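Glycosyl hydrolases family 2, sugar binding domain protein (Bacteroides uniformis str. 3978 T3 ii, PDB 6D1P) is a beta-glucuronidase of glycosyl hydrolase family 2 from a human gut bacterium, and probably hydrolyses O-glycosidic bonds that join glucuronic acid to other groups. Local coordinates at residues R444-M447 with G448-H451. Sequence-based numbering, arbitrary orientation.
Sequences RAFM and GELH
One face of the Phe446 ring carries Leu450, whose CG stands 4.1 Å from the ring centroid and 19° off the ring normal, a CH-pi contact displaced toward the rim. At the ring's edge, near its plane, lies OE1 of Glu449, 3.7 Å from Phe446 CD1, with the carboxylate turned 84° to the ring; ring hydrogens, slightly positive, suit a carboxylate oxygen there. The trans first torsion of Phe446 (chi1 -174°) swings the ring outward, and Leu450 CG, beside its own backbone N, leans back along the helix to meet its face. The branch of Leu450 lies on the C-terminal side of the ring, with CD1 3.5 Å from Phe446 CE2. Glu449 is extended beyond CG, and while one carboxylate oxygen meets the ring edge, OE2 makes a salt bridge with Arg404, which probably favours the charged state. Shortening Phe446 to an alanine would probably uncover one side of Leu450, open a gap beside helix 397-414 and deprive the Glu449 carboxylate of the ring edge it lies against.

The backbone makes regular i+4 to i hydrogen bonds, such as Leu450 N to Phe446 O at 3.0 Å and His451 N to Met447 O at 2.9 Å. Gly448, without a side chain, joins the series by giving its N-H to Arg444 O.

Helix 440-457 is the helix of the beta-alpha-beta unit between strands 420-432 and 462-466 of the TIM barrel. Its buried residues suit two neighbours: Phe446 and Leu450 pack on helix 397-414, while flexible Met447 lies on Leu425 and Asn429 of strand 420-432. Trp389 touches all three, meeting Phe446 edge-to-face, and His451 bonds through ND1 to Thr463 on the next barrel strand, 462-466.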
loop_
_atom_site.group_PDB
_atom_site.type_symbol
_atom_site.label_atom_id
_atom_site.label_comp_id
_atom_site.label_asym_id
_atom_site.label_seq_id
_atom_site.Cartn_x
_atom_site.Cartn_y
_atom_site.Cartn_z
ATOM N N ARG A 444 -4.451 17.393 33.867
ATOM C CA ARG A 444 -4.906 18.646 34.462
ATOM C C ARG A 444 -3.849 19.734 34.317
ATOM O O ARG A 444 -4.138 20.842 33.844
ATOM C CB ARG A 444 -5.246 18.443 35.946
ATOM C CG ARG A 444 -6.719 18.403 36.275
ATOM C CD ARG A 444 -6.961 18.486 37.783
ATOM N NE ARG A 444 -7.046 19.854 38.298
ATOM C CZ ARG A 444 -8.105 20.651 38.141
ATOM N NH1 ARG A 444 -9.165 20.231 37.457
ATOM N NH2 ARG A 444 -8.112 21.870 38.662
ATOM N N ALA A 445 -2.609 19.424 34.708
ATOM C CA ALA A 445 -1.557 20.432 34.705
ATOM C C ALA A 445 -1.341 20.992 33.307
ATOM O O ALA A 445 -1.228 22.203 33.123
ATOM C CB ALA A 445 -0.260 19.833 35.251
ATOM N N PHE A 446 -1.265 20.117 32.303
ATOM C CA PHE A 446 -1.051 20.601 30.944
ATOM C C PHE A 446 -2.305 21.275 30.393
ATOM O O PHE A 446 -2.211 22.271 29.668
ATOM C CB PHE A 446 -0.603 19.450 30.045
ATOM C CG PHE A 446 -0.222 19.882 28.659
ATOM C CD1 PHE A 446 0.825 20.766 28.461
ATOM C CD2 PHE A 446 -0.915 19.411 27.556
ATOM C CE1 PHE A 446 1.170 21.176 27.187
ATOM C CE2 PHE A 446 -0.574 19.809 26.280
ATOM C CZ PHE A 446 0.465 20.698 26.095
ATOM N N MET A 447 -3.486 20.760 30.731
ATOM C CA MET A 447 -4.708 21.460 30.349
ATOM C C MET A 447 -4.717 22.878 30.909
ATOM O O MET A 447 -5.069 23.833 30.206
ATOM C CB MET A 447 -5.942 20.693 30.832
ATOM C CG MET A 447 -7.254 21.251 30.297
ATOM S SD MET A 447 -7.417 20.998 28.506
ATOM C CE MET A 447 -7.793 19.245 28.481
ATOM N N GLY A 448 -4.303 23.042 32.169
ATOM C CA GLY A 448 -4.296 24.369 32.768
ATOM C C GLY A 448 -3.272 25.283 32.135
ATOM O O GLY A 448 -3.505 26.484 32.007
ATOM N N GLU A 449 -2.125 24.730 31.726
ATOM C CA GLU A 449 -1.148 25.525 30.986
ATOM C C GLU A 449 -1.726 26.009 29.659
ATOM O O GLU A 449 -1.515 27.163 29.261
ATOM C CB GLU A 449 0.128 24.709 30.740
ATOM C CG GLU A 449 1.149 25.433 29.853
ATOM C CD GLU A 449 2.383 24.596 29.475
ATOM O OE1 GLU A 449 2.650 23.539 30.095
ATOM O OE2 GLU A 449 3.103 25.024 28.550
ATOM N N LEU A 450 -2.440 25.125 28.952
ATOM C CA LEU A 450 -3.024 25.489 27.663
ATOM C C LEU A 450 -4.111 26.540 27.834
ATOM O O LEU A 450 -4.171 27.496 27.061
ATOM C CB LEU A 450 -3.580 24.249 26.948
ATOM C CG LEU A 450 -2.547 23.278 26.346
ATOM C CD1 LEU A 450 -3.234 22.037 25.730
ATOM C CD2 LEU A 450 -1.671 23.964 25.299
ATOM N N HIS A 451 -4.956 26.402 28.856
ATOM C CA HIS A 451 -5.965 27.435 29.095
ATOM C C HIS A 451 -5.321 28.800 29.326
ATOM O O HIS A 451 -5.767 29.808 28.761
ATOM C CB HIS A 451 -6.852 27.055 30.278
ATOM C CG HIS A 451 -7.718 28.177 30.755
ATOM N ND1 HIS A 451 -8.943 28.466 30.192
ATOM C CD2 HIS A 451 -7.524 29.097 31.731
ATOM C CE1 HIS A 451 -9.469 29.506 30.811
ATOM N NE2 HIS A 451 -8.631 29.902 31.752
#